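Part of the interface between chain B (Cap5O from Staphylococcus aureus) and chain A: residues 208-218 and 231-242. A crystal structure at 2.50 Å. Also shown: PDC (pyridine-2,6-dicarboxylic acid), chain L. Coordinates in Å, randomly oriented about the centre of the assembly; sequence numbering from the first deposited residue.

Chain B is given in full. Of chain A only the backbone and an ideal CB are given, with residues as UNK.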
# COMPACT_ATOMS: atom_id res chain seq x y z
N ALA B 208 -14.30 -16.31 -13.12
CA ALA B 208 -15.00 -15.92 -11.90
C ALA B 208 -14.07 -15.68 -10.70
O ALA B 208 -14.20 -14.64 -10.05
CB ALA B 208 -16.08 -16.94 -11.56
N ARG B 209 -13.10 -16.57 -10.45
CA ARG B 209 -12.14 -16.43 -9.35
C ARG B 209 -11.26 -15.17 -9.45
O ARG B 209 -10.98 -14.56 -8.43
CB ARG B 209 -11.31 -17.72 -9.15
CG ARG B 209 -10.28 -18.04 -10.27
CD ARG B 209 -9.63 -19.39 -10.07
NE ARG B 209 -10.56 -20.49 -10.37
CZ ARG B 209 -10.41 -21.75 -9.94
NH1 ARG B 209 -9.37 -22.09 -9.21
NH2 ARG B 209 -11.32 -22.66 -10.24
N THR B 210 -10.87 -14.77 -10.68
CA THR B 210 -10.06 -13.58 -10.94
C THR B 210 -10.89 -12.32 -10.69
O THR B 210 -10.36 -11.37 -10.10
CB THR B 210 -9.41 -13.64 -12.33
OG1 THR B 210 -8.57 -14.79 -12.37
CG2 THR B 210 -8.56 -12.39 -12.65
N ALA B 211 -12.17 -12.33 -11.10
CA ALA B 211 -13.11 -11.24 -10.90
C ALA B 211 -13.36 -11.01 -9.39
O ALA B 211 -13.45 -9.86 -8.94
CB ALA B 211 -14.43 -11.56 -11.61
N GLU B 212 -13.55 -12.11 -8.65
CA GLU B 212 -13.78 -12.06 -7.21
C GLU B 212 -12.54 -11.47 -6.49
O GLU B 212 -12.67 -10.47 -5.80
CB GLU B 212 -14.12 -13.45 -6.65
CG GLU B 212 -15.37 -14.09 -7.22
CD GLU B 212 -15.55 -15.57 -6.95
OE1 GLU B 212 -14.54 -16.31 -6.91
OE2 GLU B 212 -16.72 -16.01 -6.83
N MET B 213 -11.37 -12.08 -6.67
CA MET B 213 -10.09 -11.74 -6.06
C MET B 213 -9.66 -10.30 -6.31
O MET B 213 -9.21 -9.61 -5.38
CB MET B 213 -9.01 -12.75 -6.51
CG MET B 213 -7.78 -12.82 -5.58
SD MET B 213 -8.14 -12.68 -3.80
CE MET B 213 -7.86 -14.37 -3.21
N SER B 214 -9.82 -9.85 -7.55
CA SER B 214 -9.48 -8.52 -8.02
C SER B 214 -10.22 -7.42 -7.26
O SER B 214 -9.62 -6.41 -6.89
CB SER B 214 -9.74 -8.42 -9.53
OG SER B 214 -10.07 -7.11 -9.96
N LYS B 215 -11.52 -7.60 -7.09
CA LYS B 215 -12.33 -6.57 -6.45
C LYS B 215 -12.06 -6.44 -4.97
O LYS B 215 -12.12 -5.34 -4.41
CB LYS B 215 -13.82 -6.78 -6.79
CG LYS B 215 -14.15 -6.21 -8.16
CD LYS B 215 -14.04 -4.67 -8.23
CE LYS B 215 -13.78 -4.18 -9.63
NZ LYS B 215 -14.94 -3.41 -10.17
N LEU B 216 -11.70 -7.54 -4.38
CA LEU B 216 -11.37 -7.63 -2.98
C LEU B 216 -9.96 -7.15 -2.70
O LEU B 216 -9.74 -6.58 -1.62
CB LEU B 216 -11.68 -9.04 -2.46
CG LEU B 216 -13.19 -9.42 -2.45
CD1 LEU B 216 -13.45 -10.64 -1.57
CD2 LEU B 216 -14.08 -8.27 -1.95
N MET B 217 -9.01 -7.36 -3.66
CA MET B 217 -7.64 -6.85 -3.62
C MET B 217 -7.62 -5.31 -3.66
O MET B 217 -6.74 -4.70 -3.07
CB MET B 217 -6.83 -7.39 -4.78
CG MET B 217 -6.07 -8.61 -4.41
SD MET B 217 -5.01 -9.29 -5.74
CE MET B 217 -4.36 -7.83 -6.46
N GLU B 218 -8.58 -4.71 -4.38
CA GLU B 218 -8.78 -3.26 -4.49
C GLU B 218 -9.11 -2.73 -3.09
O GLU B 218 -8.48 -1.78 -2.62
CB GLU B 218 -9.95 -2.94 -5.45
CG GLU B 218 -9.59 -3.04 -6.94
CD GLU B 218 -10.74 -2.80 -7.91
OE1 GLU B 218 -10.58 -3.13 -9.11
OE2 GLU B 218 -11.79 -2.27 -7.48
N UNK A 231 2.00 -11.61 0.55
CA UNK A 231 0.99 -12.27 1.38
C UNK A 231 -0.16 -12.76 0.49
O UNK A 231 -0.67 -13.86 0.67
CB UNK A 231 0.47 -11.32 2.46
N UNK A 232 -0.53 -11.94 -0.50
CA UNK A 232 -1.57 -12.22 -1.46
C UNK A 232 -1.20 -13.40 -2.35
O UNK A 232 -2.07 -14.21 -2.67
CB UNK A 232 -1.85 -10.98 -2.31
N UNK A 233 0.09 -13.50 -2.73
CA UNK A 233 0.66 -14.60 -3.51
C UNK A 233 0.46 -15.93 -2.76
O UNK A 233 0.07 -16.93 -3.37
CB UNK A 233 2.15 -14.35 -3.78
N UNK A 234 0.70 -15.93 -1.43
CA UNK A 234 0.51 -17.13 -0.62
C UNK A 234 -0.99 -17.53 -0.60
O UNK A 234 -1.29 -18.71 -0.75
CB UNK A 234 1.03 -16.90 0.80
N UNK A 235 -1.92 -16.55 -0.47
CA UNK A 235 -3.38 -16.74 -0.45
C UNK A 235 -3.87 -17.29 -1.80
O UNK A 235 -4.58 -18.29 -1.84
CB UNK A 235 -4.09 -15.42 -0.13
N UNK A 236 -3.46 -16.63 -2.90
CA UNK A 236 -3.79 -16.98 -4.29
C UNK A 236 -3.30 -18.34 -4.66
O UNK A 236 -3.99 -19.04 -5.40
CB UNK A 236 -3.20 -15.95 -5.26
N UNK A 237 -2.10 -18.73 -4.19
CA UNK A 237 -1.58 -20.05 -4.48
C UNK A 237 -2.40 -21.14 -3.79
O UNK A 237 -2.65 -22.16 -4.41
CB UNK A 237 -0.11 -20.14 -4.05
N UNK A 238 -2.91 -20.85 -2.58
CA UNK A 238 -3.75 -21.77 -1.80
C UNK A 238 -5.13 -21.97 -2.40
O UNK A 238 -5.74 -23.01 -2.14
CB UNK A 238 -3.90 -21.25 -0.37
N UNK A 239 -5.63 -20.99 -3.17
CA UNK A 239 -6.96 -21.03 -3.78
C UNK A 239 -6.92 -21.27 -5.30
O UNK A 239 -7.95 -21.16 -5.96
CB UNK A 239 -7.69 -19.72 -3.49
N UNK A 240 -5.73 -21.59 -5.85
CA UNK A 240 -5.55 -21.82 -7.29
C UNK A 240 -6.00 -20.63 -8.10
O UNK A 240 -6.73 -20.76 -9.08
CB UNK A 240 -6.32 -23.07 -7.74
N UNK A 241 -5.59 -19.45 -7.64
CA UNK A 241 -5.87 -18.16 -8.27
C UNK A 241 -4.50 -17.62 -8.75
O UNK A 241 -3.49 -17.85 -8.09
CB UNK A 241 -6.57 -17.20 -7.31
N UNK A 242 -4.49 -17.00 -9.94
CA UNK A 242 -3.29 -16.40 -10.50
C UNK A 242 -3.12 -15.01 -9.87
O UNK A 242 -3.93 -14.11 -10.13
CB UNK A 242 -3.37 -16.32 -12.03
N1 PDC L . -12.37 2.28 -4.07
C2 PDC L . -11.15 2.81 -3.89
C3 PDC L . -10.09 1.93 -3.73
C4 PDC L . -10.40 0.55 -3.70
C5 PDC L . -11.71 0.08 -3.90
C6 PDC L . -12.69 1.02 -4.10
C7 PDC L . -11.08 4.31 -3.93
O1 PDC L . -10.01 4.89 -3.81
O2 PDC L . -12.25 5.00 -4.12
C8 PDC L . -14.11 0.76 -4.36
O3 PDC L . -14.57 -0.38 -4.45
O4 PDC L . -14.92 1.83 -4.52

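Chain B offers one helix, with Arg209(B), Met213(B) and Met217(B) on the side toward chain A. The helix of chain A runs nearly antiparallel to it, at 155°, with 12.6 Å between axes at closest approach. That spacing leaves room for long side chains.

Position 231 is helical, and nothing of chain B lies within 5.5 Å of its ideal CB. Contact sets no preference. The residue is Glu231(A), whose carboxylate is hydrogen-bonded elsewhere in the structure.

Position 232 points toward chain B, with its ideal CB 5.0 Å from Met217(B) SD. A medium or large apolar side chain would suit: leucine, methionine or isoleucine. It is Leu232(A), which lies among the two methionines; its CD1 is 4.3 Å from Met213(B) SD.

Positions 233 and 234 are helical and out of reach, so many residues would serve. They are Thr233(A) and Lys234(A).

Position 235 is one turn after 232 and also points toward chain B. Its ideal CB is 5.0 Å from Met213(B) CE, a methyl group. An aliphatic residue fits. Ile235(A) places CG2 3.8 Å from Met213(B) CE.

Position 236 points sideways, its ideal CB 5.3 Å from Met213(B) CE. A small or medium, fairly apolar residue would do: alanine, cysteine or valine. Cys236(A), with chi1 in m, brings SG to 3.9 Å from Met213(B) CG.

Positions 237 and 238 are helical and out of reach, and polar residues are acceptable. They are Asn237(A) and Asn238(A).

Position 239 is the first to leave helical angles, yet its CB points toward chain B. An apolar side chain could reach Met213(B). Leu239(A) does so, with CD1 3.8 Å from Met213(B) CE.

Position 240 has phi/psi of 56/45, a left-handed conformation that favours glycine, asparagine or aspartate. Its ideal CB is 3.5 Å from Arg209(B) NH1. The backbone makes the polar contact: Arg209(B) NH1 donates to the O of this residue at 3.0 Å, with the acceptor near the guanidinium plane. The residue is Asn240(A), and this bond does not use its side-chain amide.

Position 241 is extended and points sideways; its ideal CB is 4.7 Å from Arg209(B) CD and 4.9 Å from Met213(B) CG. Isoleucine, leucine, valine or methionine could fill the space. Ile241(A) reaches in, with CG1 3.9 Å from Arg209(B) CD and CD1 3.8 Å from Met213(B) CE.

Position 242 points sideways, its ideal CB 5.4 Å from Thr210(B) OG1, and lies right before another helix. Serine, threonine, aspartate or asparagine would suit an N-cap. Asn242(A) turns its end away from chain B and caps a backbone N just past the stretch.

Chain A, residues 231-242: ELTKICNNLNIN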
# COMPACT_ATOMS: atom_id res chain seq x y z
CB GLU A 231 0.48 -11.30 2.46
CG GLU A 231 -0.67 -11.83 3.28
CD GLU A 231 -0.94 -11.07 4.56
OE1 GLU A 231 -0.22 -11.30 5.56
OE2 GLU A 231 -1.91 -10.28 4.56
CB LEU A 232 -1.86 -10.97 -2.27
CG LEU A 232 -2.84 -11.13 -3.35
CD1 LEU A 232 -4.29 -11.18 -2.80
CD2 LEU A 232 -2.59 -10.08 -4.38
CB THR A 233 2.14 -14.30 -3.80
OG1 THR A 233 2.18 -13.17 -4.69
CG2 THR A 233 2.87 -15.46 -4.42
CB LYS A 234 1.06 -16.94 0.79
CG LYS A 234 2.57 -16.85 0.85
CD LYS A 234 3.06 -16.62 2.29
CE LYS A 234 4.56 -16.48 2.43
NZ LYS A 234 4.98 -16.07 3.81
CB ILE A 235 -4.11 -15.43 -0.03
CG1 ILE A 235 -3.91 -15.15 1.48
CG2 ILE A 235 -5.60 -15.46 -0.39
CD1 ILE A 235 -4.22 -13.64 1.96
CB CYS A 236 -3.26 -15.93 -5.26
SG CYS A 236 -4.30 -14.46 -5.37
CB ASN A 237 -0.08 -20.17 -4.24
CG ASN A 237 0.73 -19.71 -5.44
OD1 ASN A 237 1.42 -18.69 -5.42
ND2 ASN A 237 0.67 -20.45 -6.53
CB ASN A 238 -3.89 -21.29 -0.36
CG ASN A 238 -2.79 -21.74 0.56
OD1 ASN A 238 -1.85 -22.44 0.16
ND2 ASN A 238 -2.91 -21.37 1.83
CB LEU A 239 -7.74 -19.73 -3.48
CG LEU A 239 -7.86 -19.26 -2.03
CD1 LEU A 239 -8.43 -17.88 -1.98
CD2 LEU A 239 -8.72 -20.21 -1.20
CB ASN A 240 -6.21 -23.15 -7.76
CG ASN A 240 -5.58 -24.41 -7.20
OD1 ASN A 240 -4.66 -24.38 -6.36
ND2 ASN A 240 -6.08 -25.55 -7.65
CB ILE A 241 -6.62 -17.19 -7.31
CG1 ILE A 241 -8.03 -17.74 -6.97
CG2 ILE A 241 -6.71 -15.76 -7.89
CD1 ILE A 241 -8.77 -17.03 -5.78
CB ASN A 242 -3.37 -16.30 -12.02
CG ASN A 242 -2.07 -15.89 -12.64
OD1 ASN A 242 -1.47 -14.86 -12.30
ND2 ASN A 242 -1.57 -16.71 -13.52
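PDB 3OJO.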